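P43 (Trichuris muris, PDB 6QIX) tethers to matrix and inhibits interleukin-13 function as the major protein secreted by a whipworm parasite. Local coordinates at residues Leu128-Cys131 / Phe132-Pro135; Met148-Ser151 / Ile152-His156. All blocks are in the same frame, centred on the assembly; numbering follows the deposited sequence.

Contact 1: residues Leu128-Cys131 / Phe132-Pro135; sequences LKQC and FTRP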
ATOM      1  N   LEU A 128      -2.028  -2.297  -3.902  1.00 18.12           N
ATOM      2  CA  LEU A 128      -1.816  -2.247  -5.344  1.00 19.66           C
ATOM      3  C   LEU A 128      -0.399  -1.807  -5.695  1.00 16.40           C
ATOM      4  O   LEU A 128       0.191  -2.345  -6.631  1.00 17.97           O
ATOM      5  CB  LEU A 128      -2.825  -1.317  -6.001  1.00 21.24           C
ATOM      6  CG  LEU A 128      -4.267  -1.799  -5.965  1.00 24.85           C
ATOM      7  CD1 LEU A 128      -5.176  -0.845  -6.699  1.00 30.06           C
ATOM      8  CD2 LEU A 128      -4.392  -3.170  -6.554  1.00 28.04           C
ATOM      9  N   LYS A 129       0.157  -0.850  -4.964  1.00 18.45           N
ATOM     10  CA  LYS A 129       1.547  -0.458  -5.173  1.00 18.28           C
ATOM     11  C   LYS A 129       2.467  -1.666  -5.031  1.00 18.13           C
ATOM     12  O   LYS A 129       3.460  -1.799  -5.760  1.00 17.42           O
ATOM     13  CB  LYS A 129       1.940   0.650  -4.176  1.00 18.42           C
ATOM     14  CG  LYS A 129       1.178   1.937  -4.357  1.00 21.83           C
ATOM     15  CD  LYS A 129       1.381   2.839  -3.152  1.00 26.60           C
ATOM     16  CE  LYS A 129       2.616   3.658  -3.278  1.00 32.67           C
ATOM     17  NZ  LYS A 129       2.712   4.687  -2.154  1.00 35.46           N
ATOM     18  N   GLN A 130       2.116  -2.597  -4.154  1.00 16.66           N
ATOM     19  CA  GLN A 130       2.989  -3.733  -3.917  1.00 19.08           C
ATOM     20  C   GLN A 130       3.003  -4.707  -5.081  1.00 15.38           C
ATOM     21  O   GLN A 130       3.863  -5.610  -5.105  1.00 16.99           O
ATOM     22  CB  GLN A 130       2.577  -4.392  -2.593  1.00 20.57           C
ATOM     23  CG  GLN A 130       3.081  -3.575  -1.400  1.00 20.42           C
ATOM     24  CD  GLN A 130       2.532  -4.027  -0.073  1.00 21.11           C
ATOM     25  OE1 GLN A 130       1.870  -5.040   0.009  1.00 22.22           O
ATOM     26  NE2 GLN A 130       2.748  -3.246   0.959  1.00 24.24           N
ATOM     27  N   CYS A 131       2.131  -4.529  -6.076  1.00 15.30           N
ATOM     28  CA  CYS A 131       2.237  -5.364  -7.264  1.00 15.69           C
ATOM     29  C   CYS A 131       3.593  -5.180  -7.919  1.00 16.86           C
ATOM     30  O   CYS A 131       4.082  -6.079  -8.619  1.00 18.75           O
ATOM     31  CB  CYS A 131       1.146  -5.020  -8.281  1.00 18.95           C
ATOM     32  SG  CYS A 131      -0.546  -5.433  -7.736  1.00 21.97           S
ATOM     33  N   PHE A 132       4.198  -3.997  -7.752  1.00 16.92           N
ATOM     34  CA  PHE A 132       5.445  -3.688  -8.450  1.00 19.63           C
ATOM     35  C   PHE A 132       6.636  -3.668  -7.503  1.00 20.77           C
ATOM     36  O   PHE A 132       7.606  -2.951  -7.733  1.00 23.36           O
ATOM     37  CB  PHE A 132       5.268  -2.382  -9.219  1.00 24.09           C
ATOM     38  CG  PHE A 132       4.033  -2.406 -10.105  1.00 28.32           C
ATOM     39  CD1 PHE A 132       4.006  -3.216 -11.239  1.00 32.08           C
ATOM     40  CD2 PHE A 132       2.883  -1.705  -9.765  1.00 30.24           C
ATOM     41  CE1 PHE A 132       2.886  -3.300 -12.027  1.00 35.92           C
ATOM     42  CE2 PHE A 132       1.770  -1.769 -10.564  1.00 34.11           C
ATOM     43  CZ  PHE A 132       1.772  -2.570 -11.704  1.00 36.87           C
ATOM     44  N   THR A 133       6.571  -4.480  -6.441  1.00 19.96           N
ATOM     45  CA  THR A 133       7.657  -4.656  -5.481  1.00 21.03           C
ATOM     46  C   THR A 133       8.266  -6.050  -5.583  1.00 17.78           C
ATOM     47  O   THR A 133       8.938  -6.502  -4.645  1.00 18.18           O
ATOM     48  CB  THR A 133       7.181  -4.408  -4.040  1.00 25.33           C
ATOM     49  OG1 THR A 133       6.107  -5.301  -3.720  1.00 27.50           O
ATOM     50  CG2 THR A 133       6.708  -2.985  -3.825  1.00 31.70           C
ATOM     51  N   ARG A 134       8.041  -6.744  -6.707  1.00 16.88           N
ATOM     52  CA  ARG A 134       8.627  -8.061  -6.884  1.00 15.96           C
ATOM     53  C   ARG A 134      10.142  -7.978  -7.071  1.00 15.96           C
ATOM     54  O   ARG A 134      10.677  -6.948  -7.527  1.00 18.18           O
ATOM     55  CB  ARG A 134       8.022  -8.772  -8.083  1.00 17.86           C
ATOM     56  CG  ARG A 134       6.547  -8.960  -7.991  1.00 18.68           C
ATOM     57  CD  ARG A 134       5.916  -8.980  -9.413  1.00 19.75           C
ATOM     58  NE  ARG A 134       6.557  -9.940 -10.316  1.00 23.03           N
ATOM     59  CZ  ARG A 134       6.115 -10.197 -11.556  1.00 25.05           C
ATOM     60  NH1 ARG A 134       5.016  -9.592 -12.006  1.00 22.42           N
ATOM     61  NH2 ARG A 134       6.763 -11.042 -12.349  1.00 28.92           N
ATOM     62  N   PRO A 135      10.860  -9.069  -6.758  1.00 15.33           N
ATOM     63  CA  PRO A 135      12.307  -9.036  -6.951  1.00 17.57           C
ATOM     64  C   PRO A 135      12.668  -8.789  -8.386  1.00 19.98           C
ATOM     65  O   PRO A 135      13.755  -8.253  -8.663  1.00 24.62           O
ATOM     66  CB  PRO A 135      12.770 -10.419  -6.472  1.00 16.89           C
ATOM     67  CG  PRO A 135      11.610 -11.272  -6.552  1.00 19.27           C
ATOM     68  CD  PRO A 135      10.426 -10.378  -6.244  1.00 17.19           C
TER
HETATM   69  O   HOH W   1       3.915  -6.959 -11.259  1.00 25.35           O
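At the C-terminal end of the short helix 126-129, a 3-10 turn through Gln130 and Cys131 passes the chain into the loop that leads to helix 139-151, and Thr133 closes this turn on Gln130. The carbonyl O of Gln130 is gripped twice by that one residue: Thr133 OG1 donates to Gln130 O over 2.7 Å, tilted 20° from the carbonyl plane, while Thr133 N bonds to the same oxygen of Gln130 at 3.2 Å. Setting OG1 between the backbone N and the carbonyl carbon (chi1 58°) turns the hydroxyl back to the helix end, and CG2 then lies against the CA of Gln130. One residue earlier, Phe132 N bonds to Lys129 O at 3.1 Å. These i to i+3 backbone bonds continue the one from Cys131 N to Leu128 O, the signature of 3-10 winding where a helix runs out. Phe132 folds its ring back over its predecessor: Cys131 CB sits 4.0 Å from the ring centroid of Phe132, almost on the normal, as a CH-pi contact over one face. Tyr145 of helix 139-151 stacks with the same ring. The SG of Cys131 is fixed by a disulfide to Cys362, which ties the turn covalently to the C-terminal part of the chain. On the loop side, Arg134 CD lies 3.5 Å from Cys131 O, and a bend at chi3 (52°) directs the guanidinium end of the arginine. A water joins the two residues, donating to Cys131 O at 2.8 Å and accepting from Arg134 NH1 at 3.0 Å. The guanidinium group also forms salt bridges through NE to Asp136 and through NH2 to Glu367, while the amide NE2 of the buried Gln130 is satisfied within the protein by Met326 O and Gln327 OE1.

Contact 2: residues Met148-Ser151 / Ile152-His156; sequences MFES and IPKKH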
ATOM      1  N   MET A 148       2.628   7.324 -11.129  1.00 27.95           N
ATOM      2  CA  MET A 148       1.184   7.300 -11.369  1.00 27.83           C
ATOM      3  C   MET A 148       0.412   7.280 -10.050  1.00 26.39           C
ATOM      4  O   MET A 148      -0.490   8.103  -9.835  1.00 26.33           O
ATOM      5  CB  MET A 148       0.811   6.087 -12.225  1.00 27.55           C
ATOM      6  CG  MET A 148       1.296   6.187 -13.669  1.00 29.07           C
ATOM      7  SD  MET A 148       0.366   7.445 -14.605  1.00 34.74           S
ATOM      8  CE  MET A 148       1.072   7.178 -16.242  1.00 36.20           C
ATOM      9  N   PHE A 149       0.773   6.359  -9.147  1.00 24.40           N
ATOM     10  CA  PHE A 149       0.040   6.214  -7.888  1.00 26.63           C
ATOM     11  C   PHE A 149       0.102   7.502  -7.079  1.00 26.96           C
ATOM     12  O   PHE A 149      -0.897   7.927  -6.483  1.00 25.35           O
ATOM     13  CB  PHE A 149       0.606   5.055  -7.065  1.00 27.89           C
ATOM     14  CG  PHE A 149       0.095   3.708  -7.456  1.00 30.45           C
ATOM     15  CD1 PHE A 149      -1.177   3.315  -7.123  1.00 30.83           C
ATOM     16  CD2 PHE A 149       0.921   2.809  -8.113  1.00 30.54           C
ATOM     17  CE1 PHE A 149      -1.632   2.051  -7.465  1.00 32.20           C
ATOM     18  CE2 PHE A 149       0.479   1.536  -8.456  1.00 30.66           C
ATOM     19  CZ  PHE A 149      -0.802   1.165  -8.149  1.00 30.35           C
ATOM     20  N   GLU A 150       1.267   8.153  -7.057  1.00 28.24           N
ATOM     21  CA  GLU A 150       1.407   9.334  -6.223  1.00 32.49           C
ATOM     22  C   GLU A 150       0.599  10.510  -6.749  1.00 30.06           C
ATOM     23  O   GLU A 150       0.368  11.456  -5.987  1.00 30.34           O
ATOM     24  CB  GLU A 150       2.872   9.743  -6.097  1.00 41.03           C
ATOM     25  CG  GLU A 150       3.710   8.807  -5.166  1.00 48.62           C
ATOM     26  CD  GLU A 150       3.184   8.827  -3.735  1.00 56.99           C
ATOM     27  OE1 GLU A 150       3.584   9.752  -2.974  1.00 60.32           O
ATOM     28  OE2 GLU A 150       2.347   7.944  -3.387  1.00 60.05           O
ATOM     29  N   SER A 151       0.176  10.476  -8.027  1.00 26.21           N
ATOM     30  CA  SER A 151      -0.562  11.585  -8.606  1.00 25.11           C
ATOM     31  C   SER A 151      -2.036  11.546  -8.221  1.00 22.60           C
ATOM     32  O   SER A 151      -2.717  12.585  -8.302  1.00 26.19           O
ATOM     33  CB  SER A 151      -0.393  11.593 -10.134  1.00 25.96           C
ATOM     34  OG  SER A 151      -0.996  10.480 -10.749  1.00 26.29           O
ATOM     35  N   ILE A 152      -2.532  10.403  -7.754  1.00 21.72           N
ATOM     36  CA  ILE A 152      -3.917  10.331  -7.255  1.00 23.51           C
ATOM     37  C   ILE A 152      -4.050  11.210  -6.015  1.00 22.21           C
ATOM     38  O   ILE A 152      -3.158  11.177  -5.131  1.00 21.05           O
ATOM     39  CB  ILE A 152      -4.305   8.874  -6.933  1.00 28.46           C
ATOM     40  CG1 ILE A 152      -3.877   7.937  -8.060  1.00 34.44           C
ATOM     41  CG2 ILE A 152      -5.788   8.763  -6.615  1.00 31.09           C
ATOM     42  CD1 ILE A 152      -4.815   7.832  -9.199  1.00 39.94           C
ATOM     43  N   PRO A 153      -5.146  11.960  -5.855  1.00 20.89           N
ATOM     44  CA  PRO A 153      -5.287  12.827  -4.672  1.00 19.44           C
ATOM     45  C   PRO A 153      -5.221  12.032  -3.371  1.00 18.65           C
ATOM     46  O   PRO A 153      -5.825  10.963  -3.240  1.00 22.69           O
ATOM     47  CB  PRO A 153      -6.665  13.493  -4.885  1.00 23.05           C
ATOM     48  CG  PRO A 153      -6.867  13.456  -6.345  1.00 22.95           C
ATOM     49  CD  PRO A 153      -6.209  12.197  -6.846  1.00 21.37           C
ATOM     50  N   LYS A 154      -4.454  12.551  -2.403  1.00 18.47           N
ATOM     51  CA  LYS A 154      -4.180  11.824  -1.169  1.00 19.44           C
ATOM     52  C   LYS A 154      -5.248  12.088  -0.121  1.00 16.64           C
ATOM     53  O   LYS A 154      -5.659  13.232   0.106  1.00 18.07           O
ATOM     54  CB  LYS A 154      -2.804  12.215  -0.663  1.00 21.07           C
ATOM     55  CG  LYS A 154      -1.680  11.748  -1.596  1.00 27.52           C
ATOM     56  CD  LYS A 154      -0.348  11.886  -0.945  1.00 34.21           C
ATOM     57  CE  LYS A 154       0.735  11.278  -1.811  1.00 38.24           C
ATOM     58  NZ  LYS A 154       0.962  12.149  -2.969  1.00 47.30           N
ATOM     59  N   LYS A 155      -5.712  11.029   0.514  1.00 17.43           N
ATOM     60  CA  LYS A 155      -6.844  11.148   1.430  1.00 18.37           C
ATOM     61  C   LYS A 155      -6.388  11.507   2.842  1.00 16.53           C
ATOM     62  O   LYS A 155      -5.308  11.095   3.296  1.00 17.90           O
ATOM     63  CB  LYS A 155      -7.666   9.848   1.463  1.00 20.20           C
ATOM     64  CG  LYS A 155      -8.641   9.675   0.317  1.00 23.63           C
ATOM     65  CD  LYS A 155      -7.828   9.412  -0.929  1.00 28.15           C
ATOM     66  CE  LYS A 155      -8.618   8.855  -2.066  1.00 36.66           C
ATOM     67  NZ  LYS A 155      -7.939   9.124  -3.410  1.00 40.92           N
ATOM     68  N   HIS A 156      -7.203  12.329   3.502  1.00 16.22           N
ATOM     69  CA  HIS A 156      -7.030  12.791   4.882  1.00 15.71           C
ATOM     70  C   HIS A 156      -8.373  12.589   5.578  1.00 15.49           C
ATOM     71  O   HIS A 156      -9.346  13.281   5.263  1.00 16.76           O
ATOM     72  CB  HIS A 156      -6.602  14.256   4.928  1.00 15.00           C
ATOM     73  CG  HIS A 156      -5.394  14.568   4.062  1.00 14.87           C
ATOM     74  ND1 HIS A 156      -4.149  14.007   4.280  1.00 17.63           N
ATOM     75  CD2 HIS A 156      -5.254  15.368   2.980  1.00 15.85           C
ATOM     76  CE1 HIS A 156      -3.293  14.467   3.383  1.00 18.02           C
ATOM     77  NE2 HIS A 156      -3.940  15.298   2.582  1.00 16.39           N
TER
HETATM   78  O   HOH W   2      -1.682   9.263  -4.124  1.00 34.61           O
HETATM   79  O   HOH W   3      -1.315  13.583  -5.075  1.00 29.25           O
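Lys154 turns back to the C-terminal end of helix 139-151, where its NZ donates to Glu150 O at 3.2 Å, in the carbonyl plane and on a lone pair. The same NZ forms a salt bridge with Glu150 OE1 at 3.6 Å. A bend at the last torsion (chi4 73°) follows an otherwise extended lysine chain, and Lys154 CE rests 3.4 Å from Glu150 OE1. Next to this pair, Ile152 N bonds to Phe149 O at 3.2 Å, an i to i+3 bond where helix 139-151 runs out, and Ile152 CG1 packs against that same carbonyl oxygen. Two waters stitch the exit: both donate to Ile152 O, one also to Phe149 O and the other to Glu150 O. Met148 O accepts from both Ser151 OG (2.6 Å) and Ser151 N. Farther out, Ile152 and Pro153 lie on Phe79 of strand 79-85, and the backbone of Lys154 pairs with Gly169 as the chain enters strand 155-160. The last carbonyls of a helix carry partial negative charge, so the ammonium group of Lys154, within reach of both one of them and a carboxylate, probably offsets both.

Contact 1 comes first along the chain, at the end of helix 126-129; the loop after it leads into helix 139-151, whose last turn opens contact 2. Their centres lie about 17 Å apart, yet the two meet directly. Phe149 is the shared hub: its ring packs against Leu128 CB, Lys129 CG and the ring of Phe132, while Lys129 NZ forms a long, weak ion pair with Glu150 OE2. The end of helix 126-129 thus packs on the last turns of helix 139-151. Contact 1 is buried, whereas contact 2 lies nearer the surface and hands the chain to strand 155-160, an outermost strand of a three-stranded antiparallel sheet.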